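Long-range contacts in protein yciO (Escherichia coli, PDB 1K7J), which is of unknown function but, as a member of the SUA5 (YrdC-like) family, may bind double-stranded RNA: residues G95-F99 against V199-F205; K115-I119 against D186-D190; P33-G37 against R122-I128; L75-V81 against L101-V107. All blocks are in the same frame, centred on the assembly; numbering follows the deposited sequence.

Interaction 1. Residues G95-F99 against V199-F205; sequences GNYTF and VGDVKPF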
# COMPACT_ATOMS: atom_id res chain seq x y z
N GLY A 95 2.05 3.97 -9.78
CA GLY A 95 2.03 2.53 -9.92
C GLY A 95 3.35 1.79 -10.05
O GLY A 95 4.41 2.39 -10.26
N ASN A 96 3.26 0.47 -9.86
CA ASN A 96 4.37 -0.47 -10.00
C ASN A 96 5.57 -0.41 -9.06
O ASN A 96 6.41 -1.31 -9.09
CB ASN A 96 4.90 -0.43 -11.44
CG ASN A 96 3.81 -0.60 -12.46
OD1 ASN A 96 2.77 -1.20 -12.19
ND2 ASN A 96 4.04 -0.08 -13.67
N TYR A 97 5.65 0.62 -8.23
CA TYR A 97 6.79 0.79 -7.33
C TYR A 97 6.47 1.16 -5.90
O TYR A 97 5.45 1.79 -5.61
CB TYR A 97 7.70 1.91 -7.84
CG TYR A 97 8.33 1.71 -9.19
CD1 TYR A 97 9.47 0.92 -9.34
CD2 TYR A 97 7.83 2.36 -10.31
CE1 TYR A 97 10.10 0.79 -10.57
CE2 TYR A 97 8.44 2.24 -11.55
CZ TYR A 97 9.59 1.46 -11.67
OH TYR A 97 10.22 1.38 -12.88
N THR A 98 7.37 0.76 -5.01
CA THR A 98 7.31 1.12 -3.60
C THR A 98 8.70 1.70 -3.38
O THR A 98 9.71 1.06 -3.68
CB THR A 98 7.13 -0.10 -2.68
OG1 THR A 98 5.85 -0.68 -2.92
CG2 THR A 98 7.22 0.33 -1.22
N PHE A 99 8.76 2.92 -2.87
CA PHE A 99 10.04 3.58 -2.64
C PHE A 99 10.33 3.69 -1.15
O PHE A 99 9.52 4.25 -0.41
CB PHE A 99 10.03 4.97 -3.27
CG PHE A 99 9.77 4.96 -4.76
CD1 PHE A 99 10.72 4.47 -5.64
CD2 PHE A 99 8.56 5.43 -5.26
CE1 PHE A 99 10.48 4.45 -7.02
CE2 PHE A 99 8.30 5.42 -6.64
CZ PHE A 99 9.27 4.93 -7.51
N VAL A 199 6.76 -5.56 -10.71
CA VAL A 199 6.19 -5.01 -11.93
C VAL A 199 7.01 -3.89 -12.56
O VAL A 199 7.24 -3.89 -13.77
CB VAL A 199 4.75 -4.48 -11.69
CG1 VAL A 199 4.15 -3.96 -13.00
CG2 VAL A 199 3.87 -5.59 -11.13
N GLY A 200 7.46 -2.94 -11.74
CA GLY A 200 8.24 -1.83 -12.25
C GLY A 200 9.63 -2.16 -12.76
O GLY A 200 10.34 -2.97 -12.18
N ASP A 201 10.01 -1.52 -13.86
CA ASP A 201 11.32 -1.72 -14.47
C ASP A 201 12.40 -1.23 -13.50
O ASP A 201 12.31 -0.13 -12.97
CB ASP A 201 11.39 -0.92 -15.79
CG ASP A 201 12.66 -1.17 -16.58
OD1 ASP A 201 13.51 -1.99 -16.16
OD2 ASP A 201 12.81 -0.54 -17.65
N VAL A 202 13.42 -2.05 -13.27
CA VAL A 202 14.49 -1.66 -12.35
C VAL A 202 15.56 -0.79 -13.02
O VAL A 202 16.28 -0.06 -12.34
CB VAL A 202 15.20 -2.90 -11.74
CG1 VAL A 202 14.20 -3.74 -10.96
CG2 VAL A 202 15.85 -3.74 -12.83
N LYS A 203 15.64 -0.87 -14.34
CA LYS A 203 16.65 -0.13 -15.09
C LYS A 203 16.83 1.36 -14.80
O LYS A 203 17.97 1.84 -14.73
CB LYS A 203 16.44 -0.35 -16.59
CG LYS A 203 16.67 -1.78 -17.00
CD LYS A 203 16.47 -1.98 -18.49
CE LYS A 203 16.69 -3.42 -18.88
NZ LYS A 203 18.07 -3.89 -18.58
N PRO A 204 15.73 2.11 -14.63
CA PRO A 204 15.88 3.55 -14.36
C PRO A 204 16.63 3.85 -13.06
O PRO A 204 17.10 4.97 -12.85
CB PRO A 204 14.44 4.04 -14.31
CG PRO A 204 13.71 3.07 -15.20
CD PRO A 204 14.31 1.75 -14.80
N PHE A 205 16.75 2.84 -12.21
CA PHE A 205 17.41 2.99 -10.92
C PHE A 205 18.74 2.25 -10.89
O PHE A 205 19.49 2.35 -9.91
CB PHE A 205 16.51 2.42 -9.83
CG PHE A 205 15.11 2.97 -9.87
CD1 PHE A 205 14.78 4.13 -9.18
CD2 PHE A 205 14.14 2.35 -10.66
CE1 PHE A 205 13.51 4.67 -9.26
CE2 PHE A 205 12.86 2.89 -10.75
CZ PHE A 205 12.54 4.05 -10.05
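An aromatic cluster of Tyr97, Phe99 and Phe205 joins the start of strand 97-102 to the C-terminal tail of the chain. Its main pair is offset edge-to-face: the edge of Phe205 points at the face of Tyr97, with centroids 5.2 Å apart, planes at 64° and Tyr97 CE1 lying 3.5 Å from Phe205 CE2. Phe99 approaches Phe205 obliquely, its CE1 reaching 3.7 Å from Phe205 CZ. On the opposite face of Tyr97, Gly200 makes a CH-pi contact, its CA being 3.9 Å from the ring centroid and 27° off the normal. Glycine suits this position, because an ideal CB would fall 2.4 Å from Tyr97 CE1, a clash. In the mixed sheet of this YrdC-like fold, strand 97-102 runs parallel to strand 183-186, and Phe205 also packs on Ile185 of that strand and on Leu88 of helix 83-90. The polar links are backbone-directed. Tyr97 OH, at the ring edge, donates to Asp201 O at 2.6 Å, while Gly200 N gives a weak hydrogen bond to Asn96 O (3.3 Å, 132°). Past Gly200, Asp201 OD1 accepts from Lys203 N at 3.0 Å; this Asx turn leads into the short 3-10 segment 203-205, where Phe205 N bonds to Val202 O at 2.9 Å.

Interaction 2. Residues K115-I119 against D186-D190; sequences KRKTI and DLTDD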
# COMPACT_ATOMS: atom_id res chain seq x y z
N LYS A 115 15.26 0.87 13.34
CA LYS A 115 16.62 1.38 13.22
C LYS A 115 16.85 2.46 12.17
O LYS A 115 17.50 3.47 12.45
CB LYS A 115 17.57 0.20 12.96
CG LYS A 115 19.04 0.56 13.04
CD LYS A 115 19.92 -0.67 12.81
CE LYS A 115 21.39 -0.32 12.95
NZ LYS A 115 21.78 0.78 12.02
N ARG A 116 16.32 2.25 10.97
CA ARG A 116 16.52 3.19 9.88
C ARG A 116 15.50 4.33 9.78
O ARG A 116 15.72 5.30 9.06
CB ARG A 116 16.57 2.41 8.56
CG ARG A 116 17.58 1.26 8.57
CD ARG A 116 17.96 0.89 7.16
NE ARG A 116 18.47 2.07 6.47
CZ ARG A 116 18.19 2.39 5.21
NH1 ARG A 116 17.40 1.60 4.48
NH2 ARG A 116 18.68 3.51 4.69
N LYS A 117 14.39 4.21 10.51
CA LYS A 117 13.33 5.22 10.52
C LYS A 117 12.72 5.41 9.13
O LYS A 117 12.25 6.50 8.77
CB LYS A 117 13.86 6.56 11.03
CG LYS A 117 14.63 6.46 12.35
CD LYS A 117 13.80 5.83 13.45
CE LYS A 117 14.61 5.67 14.72
NZ LYS A 117 13.84 4.94 15.77
N THR A 118 12.71 4.34 8.35
CA THR A 118 12.18 4.37 7.00
C THR A 118 10.79 3.78 6.90
O THR A 118 10.27 3.17 7.84
CB THR A 118 13.09 3.59 6.05
OG1 THR A 118 13.28 2.27 6.57
CG2 THR A 118 14.43 4.29 5.89
N ILE A 119 10.18 3.96 5.73
CA ILE A 119 8.86 3.43 5.44
C ILE A 119 8.70 3.45 3.92
O ILE A 119 9.28 4.30 3.24
CB ILE A 119 7.75 4.26 6.13
CG1 ILE A 119 6.38 3.61 5.89
CG2 ILE A 119 7.79 5.70 5.65
CD1 ILE A 119 5.31 4.10 6.86
N ASP A 186 15.03 1.18 -2.67
CA ASP A 186 15.41 1.95 -1.49
C ASP A 186 16.14 3.16 -2.06
O ASP A 186 17.14 3.01 -2.76
CB ASP A 186 16.35 1.15 -0.59
CG ASP A 186 16.71 1.89 0.69
OD1 ASP A 186 16.94 3.11 0.63
OD2 ASP A 186 16.77 1.24 1.76
N LEU A 187 15.64 4.36 -1.78
CA LEU A 187 16.23 5.58 -2.30
C LEU A 187 17.06 6.37 -1.29
O LEU A 187 17.54 7.46 -1.60
CB LEU A 187 15.14 6.49 -2.88
CG LEU A 187 14.37 5.97 -4.10
CD1 LEU A 187 13.26 6.95 -4.47
CD2 LEU A 187 15.33 5.78 -5.27
N THR A 188 17.23 5.83 -0.09
CA THR A 188 18.00 6.54 0.92
C THR A 188 19.49 6.57 0.57
O THR A 188 19.96 5.77 -0.24
CB THR A 188 17.81 5.90 2.32
OG1 THR A 188 18.29 4.55 2.31
CG2 THR A 188 16.33 5.91 2.71
N ASP A 189 20.20 7.52 1.16
CA ASP A 189 21.63 7.71 0.92
C ASP A 189 21.93 7.98 -0.55
O ASP A 189 23.06 7.77 -1.01
CB ASP A 189 22.41 6.47 1.39
CG ASP A 189 22.28 6.24 2.89
OD1 ASP A 189 22.53 7.19 3.66
OD2 ASP A 189 21.93 5.11 3.29
N ASP A 190 20.92 8.44 -1.28
CA ASP A 190 21.03 8.75 -2.71
C ASP A 190 21.68 7.62 -3.49
O ASP A 190 22.33 7.85 -4.52
CB ASP A 190 21.82 10.04 -2.93
CG ASP A 190 21.04 11.26 -2.50
OD1 ASP A 190 19.83 11.12 -2.22
OD2 ASP A 190 21.62 12.36 -2.45
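Arg116 has the largest area buried here, 62 Å² of the 146 Å² summed over both sides, and its guanidinium binds two side chains near its plane. Arg116 NH1 forms a hydrogen-bonded salt bridge to Asp186 OD2 (2.8 Å, 147°), and Arg116 NH2 donates to Thr188 OG1 (2.6 Å, 165°). Thr188, next with 37 Å², passes the chain of bonds on: its OG1 donates to Asp186 OD1 at 2.6 Å. The same Asp186 OD1 accepts from Thr188 N at 2.8 Å, which makes an Asx turn and fixes the carboxylate so that its other oxygen faces the arginine. This turn sits where the chain leaves strand 183-186 on its way to the antiparallel strand 193-196. Arg116 lies just ahead of strand 118-122, and strand 97-102 runs between these two parts of the sheet, so the long arginine side chain spans the gap. Beside it the methyl groups meet, Thr118 CG2 being 4.0 Å from Thr188 CG2, although the CA atoms of Thr118 and Thr188 are 8.7 Å apart; Thr118 OG1 bonds to Asn64. Asp189 adds a long salt bridge, with its OD2 3.9 Å from Arg116 NH2.

Interaction 3. Residues P33-G37 against R122-I128; sequences PTDSG and RVPSNPI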
# COMPACT_ATOMS: atom_id res chain seq x y z
N PRO A 33 -7.87 -3.53 -3.97
CA PRO A 33 -7.04 -3.74 -5.15
C PRO A 33 -6.11 -2.58 -5.49
O PRO A 33 -6.45 -1.42 -5.27
CB PRO A 33 -8.07 -3.96 -6.24
CG PRO A 33 -9.16 -2.99 -5.84
CD PRO A 33 -9.27 -3.22 -4.35
N THR A 34 -4.93 -2.91 -6.01
CA THR A 34 -3.98 -1.89 -6.46
C THR A 34 -3.54 -2.37 -7.84
O THR A 34 -3.95 -3.44 -8.30
CB THR A 34 -2.72 -1.77 -5.56
OG1 THR A 34 -1.84 -2.87 -5.80
CG2 THR A 34 -3.11 -1.72 -4.09
N ASP A 35 -2.71 -1.58 -8.51
CA ASP A 35 -2.21 -1.95 -9.83
C ASP A 35 -1.27 -3.15 -9.74
O ASP A 35 -1.05 -3.85 -10.73
CB ASP A 35 -1.46 -0.77 -10.44
CG ASP A 35 -0.40 -0.22 -9.51
OD1 ASP A 35 -0.75 0.60 -8.64
OD2 ASP A 35 0.77 -0.64 -9.64
N SER A 36 -0.71 -3.39 -8.55
CA SER A 36 0.21 -4.51 -8.34
C SER A 36 -0.28 -5.44 -7.24
O SER A 36 0.34 -5.55 -6.18
CB SER A 36 1.60 -3.98 -7.99
OG SER A 36 2.11 -3.15 -9.02
N GLY A 37 -1.40 -6.12 -7.50
CA GLY A 37 -1.95 -7.05 -6.53
C GLY A 37 -2.82 -6.41 -5.46
O GLY A 37 -2.93 -5.19 -5.37
N ARG A 122 4.18 4.49 -1.63
CA ARG A 122 3.62 3.89 -2.84
C ARG A 122 2.40 4.63 -3.37
O ARG A 122 1.43 4.85 -2.65
CB ARG A 122 3.26 2.44 -2.50
CG ARG A 122 2.65 1.58 -3.59
CD ARG A 122 2.50 0.17 -3.02
NE ARG A 122 1.63 -0.70 -3.81
CZ ARG A 122 1.37 -1.96 -3.47
NH1 ARG A 122 1.91 -2.47 -2.37
NH2 ARG A 122 0.57 -2.70 -4.23
N VAL A 123 2.47 5.02 -4.64
CA VAL A 123 1.36 5.71 -5.30
C VAL A 123 0.73 4.72 -6.27
O VAL A 123 1.34 4.34 -7.27
CB VAL A 123 1.86 6.93 -6.10
CG1 VAL A 123 0.69 7.61 -6.81
CG2 VAL A 123 2.56 7.92 -5.18
N PRO A 124 -0.50 4.27 -5.98
CA PRO A 124 -1.19 3.31 -6.86
C PRO A 124 -1.75 3.99 -8.10
O PRO A 124 -2.07 5.18 -8.07
CB PRO A 124 -2.28 2.76 -5.96
CG PRO A 124 -2.67 3.96 -5.15
CD PRO A 124 -1.34 4.61 -4.81
N SER A 125 -1.87 3.25 -9.20
CA SER A 125 -2.37 3.83 -10.44
C SER A 125 -3.81 3.44 -10.80
O SER A 125 -4.40 4.04 -11.70
CB SER A 125 -1.45 3.43 -11.59
OG SER A 125 -1.54 2.03 -11.83
N ASN A 126 -4.37 2.45 -10.11
CA ASN A 126 -5.72 2.00 -10.43
C ASN A 126 -6.83 2.87 -9.85
O ASN A 126 -6.69 3.44 -8.76
CB ASN A 126 -5.91 0.55 -9.97
CG ASN A 126 -5.76 0.40 -8.48
OD1 ASN A 126 -4.72 0.74 -7.91
ND2 ASN A 126 -6.81 -0.10 -7.83
N PRO A 127 -7.96 2.97 -10.56
CA PRO A 127 -9.11 3.77 -10.13
C PRO A 127 -9.64 3.52 -8.73
O PRO A 127 -9.93 4.48 -8.00
CB PRO A 127 -10.15 3.49 -11.21
CG PRO A 127 -9.30 3.32 -12.43
CD PRO A 127 -8.19 2.42 -11.91
N ILE A 128 -9.79 2.26 -8.33
CA ILE A 128 -10.33 2.00 -7.00
C ILE A 128 -9.43 2.53 -5.89
O ILE A 128 -9.90 3.21 -4.98
CB ILE A 128 -10.60 0.49 -6.79
CG1 ILE A 128 -11.81 0.07 -7.64
CG2 ILE A 128 -10.89 0.19 -5.32
CD1 ILE A 128 -12.11 -1.43 -7.60
O HOH W 1 0.88 0.34 -6.39
O HOH W 2 -0.10 -5.38 -3.43
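Both oxygens of the Asp35 carboxylate are engaged. Its OD1 accepts from Ser125 N (2.9 Å, 161°) and from water 1, at 2.8 Å, while its OD2 takes Ser36 OG at 2.9 Å and also the backbone N of Asn96. Arg122 is extended, and each guanidinium nitrogen has a partner: NE binds water 1 at 2.9 Å, NH1 bonds to Ser144, and NH2 binds water 2 at 2.9 Å besides a weak bond to Thr34 OG1 (2.9 Å, 123°). That hydroxyl accepts from Ser36 N at 3.0 Å, an ST turn, and donates to Gly37 O at 2.6 Å. Asn126, at the N-cap position, uses ND2 to satisfy Pro33 O (2.9 Å, 149°). A sulfate ion, probably from the crystallisation liquor, lies about 4 Å from the Arg122 side chain. The contact thus ties the tight turn between antiparallel strands 30-34 and 37-43 to the link from strand 118-122 into helix 127-136, where Pro33 CG packs 3.7 Å from Ile128 CG2.

Interaction 4. Residues L75-V81 against L101-V107; sequences LSTYSFV and LKGTKEV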
# COMPACT_ATOMS: atom_id res chain seq x y z
N LEU A 75 3.18 12.11 -1.20
CA LEU A 75 4.33 11.29 -0.84
C LEU A 75 5.42 12.18 -0.25
O LEU A 75 6.05 11.83 0.75
CB LEU A 75 4.85 10.55 -2.08
CG LEU A 75 6.08 9.64 -1.92
CD1 LEU A 75 6.07 8.59 -3.02
CD2 LEU A 75 7.36 10.46 -1.96
N SER A 76 5.61 13.35 -0.85
CA SER A 76 6.63 14.30 -0.41
C SER A 76 6.29 14.99 0.90
O SER A 76 7.11 15.71 1.47
CB SER A 76 6.87 15.33 -1.51
OG SER A 76 7.30 14.68 -2.70
N THR A 77 5.06 14.79 1.36
CA THR A 77 4.61 15.39 2.61
C THR A 77 4.91 14.42 3.75
O THR A 77 5.24 14.84 4.87
CB THR A 77 3.08 15.65 2.57
OG1 THR A 77 2.77 16.52 1.48
CG2 THR A 77 2.61 16.28 3.87
N TYR A 78 4.82 13.13 3.46
CA TYR A 78 5.05 12.10 4.46
C TYR A 78 6.45 11.49 4.50
O TYR A 78 6.74 10.67 5.36
CB TYR A 78 4.00 10.99 4.32
CG TYR A 78 2.63 11.44 4.77
CD1 TYR A 78 1.87 12.31 4.00
CD2 TYR A 78 2.12 11.03 6.01
CE1 TYR A 78 0.63 12.78 4.45
CE2 TYR A 78 0.89 11.49 6.46
CZ TYR A 78 0.15 12.36 5.68
OH TYR A 78 -1.07 12.82 6.14
N SER A 79 7.31 11.87 3.56
CA SER A 79 8.67 11.34 3.56
C SER A 79 9.64 12.44 3.14
O SER A 79 9.24 13.43 2.52
CB SER A 79 8.80 10.13 2.62
OG SER A 79 8.51 10.48 1.28
N PHE A 80 10.91 12.27 3.49
CA PHE A 80 11.93 13.25 3.13
C PHE A 80 12.43 12.94 1.73
O PHE A 80 13.03 11.89 1.47
CB PHE A 80 13.08 13.21 4.14
CG PHE A 80 12.70 13.73 5.50
CD1 PHE A 80 12.38 15.07 5.68
CD2 PHE A 80 12.68 12.88 6.60
CE1 PHE A 80 12.05 15.57 6.95
CE2 PHE A 80 12.35 13.36 7.87
CZ PHE A 80 12.03 14.70 8.05
N VAL A 81 12.18 13.87 0.81
CA VAL A 81 12.56 13.71 -0.58
C VAL A 81 13.60 14.73 -1.03
O VAL A 81 13.35 15.93 -1.01
CB VAL A 81 11.31 13.85 -1.48
CG1 VAL A 81 11.68 13.63 -2.95
CG2 VAL A 81 10.24 12.86 -1.05
N LEU A 101 11.94 5.35 1.87
CA LEU A 101 12.47 6.66 2.24
C LEU A 101 12.31 6.88 3.74
O LEU A 101 11.62 6.11 4.42
CB LEU A 101 11.70 7.76 1.50
CG LEU A 101 11.86 7.79 -0.03
CD1 LEU A 101 10.64 8.43 -0.66
CD2 LEU A 101 13.13 8.54 -0.39
N LYS A 102 12.95 7.91 4.26
CA LYS A 102 12.81 8.22 5.67
C LYS A 102 11.48 8.94 5.85
O LYS A 102 11.15 9.85 5.08
CB LYS A 102 13.96 9.11 6.14
CG LYS A 102 15.32 8.43 6.11
CD LYS A 102 16.40 9.30 6.73
CE LYS A 102 16.11 9.61 8.19
NZ LYS A 102 17.18 10.45 8.81
N GLY A 103 10.72 8.53 6.86
CA GLY A 103 9.43 9.16 7.11
C GLY A 103 9.54 10.46 7.87
O GLY A 103 10.44 10.63 8.70
N THR A 104 8.63 11.39 7.60
CA THR A 104 8.63 12.68 8.29
C THR A 104 7.84 12.56 9.58
O THR A 104 7.32 11.49 9.91
CB THR A 104 7.99 13.79 7.44
OG1 THR A 104 6.60 13.51 7.25
CG2 THR A 104 8.68 13.88 6.09
N LYS A 105 7.73 13.68 10.30
CA LYS A 105 6.99 13.70 11.56
C LYS A 105 5.49 13.50 11.36
O LYS A 105 4.73 13.35 12.32
CB LYS A 105 7.25 15.02 12.30
CG LYS A 105 8.70 15.20 12.72
CD LYS A 105 9.13 14.10 13.68
CE LYS A 105 10.65 14.06 13.85
NZ LYS A 105 11.20 15.35 14.33
N GLU A 106 5.06 13.51 10.10
CA GLU A 106 3.65 13.29 9.76
C GLU A 106 3.33 11.83 10.06
O GLU A 106 2.17 11.47 10.27
CB GLU A 106 3.42 13.54 8.27
CG GLU A 106 3.57 14.97 7.82
CD GLU A 106 2.29 15.77 7.97
OE1 GLU A 106 1.37 15.31 8.67
OE2 GLU A 106 2.22 16.88 7.39
N VAL A 107 4.37 11.01 10.09
CA VAL A 107 4.22 9.58 10.33
C VAL A 107 4.45 9.14 11.77
O VAL A 107 5.49 9.45 12.36
CB VAL A 107 5.20 8.77 9.45
CG1 VAL A 107 4.87 7.30 9.53
CG2 VAL A 107 5.14 9.27 8.02
O HOH W 3 14.42 9.78 2.67
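Leu101 is the apolar centre: its CD1 lies 4.1 Å from Leu75 CD2 and 4.5 Å from Val81 CG2, and Met89 of helix 83-90 packs against all three residues. A second apolar patch forms round Tyr78, whose ring edge meets Val107 (Tyr78 CD2 to Val107 CG2, 4.0 Å) and whose face receives a CH-pi contact from Glu106 CB, 4.0 Å from the centroid. Phe80 extends the packing to the surface, with Thr104 CG2 almost on its ring normal, 7° off and 3.8 Å from the centroid. Between these patches the backbones join. Phe80 N donates to Lys102 O (2.9 Å, 164°) and Thr104 N to Tyr78 O (3.0 Å, 171°), flanking Ser79 and Gly103, whose CA atoms are 4.2 Å apart. At the polar edge, water 3 bridges Phe80 O (2.8 Å) and Lys102 N (2.9 Å), and Thr104 OG1 donates to Thr77 O at 3.0 Å while accepting from Glu106 N at 3.2 Å, an ST turn opening the type I turn Thr104-Val107. The pattern is that of a single antiparallel bridge centred on a non-hydrogen-bonded pair, fastening the exit of helix 72-78 to the end of strand 97-102.

Interaction 3 is the most buried, its centre about 8 Å from the centre of the chain, and is mainly polar, with waters and an arginine. Interactions 1 and 4, partly buried at about 14 and 15 Å on the same measure, use opposite ends of strand 97-102: aromatic packing at its start, apolar packing with a backbone bridge at its end. Interaction 2 is a surface contact at about 17 Å, built on charge. Neighbouring strands 97-102 and 118-122 join interactions 2 and 4 (Ile119 N to Leu101 O, 2.9 Å), whereas a side chain links 1 and 3: Asp35 OD2 takes Asn96 N at 2.7 Å. Leu187 carries packing from interaction 2 to both Phe99 and Leu101, its CD1 being 3.7 Å from Phe99 CD1.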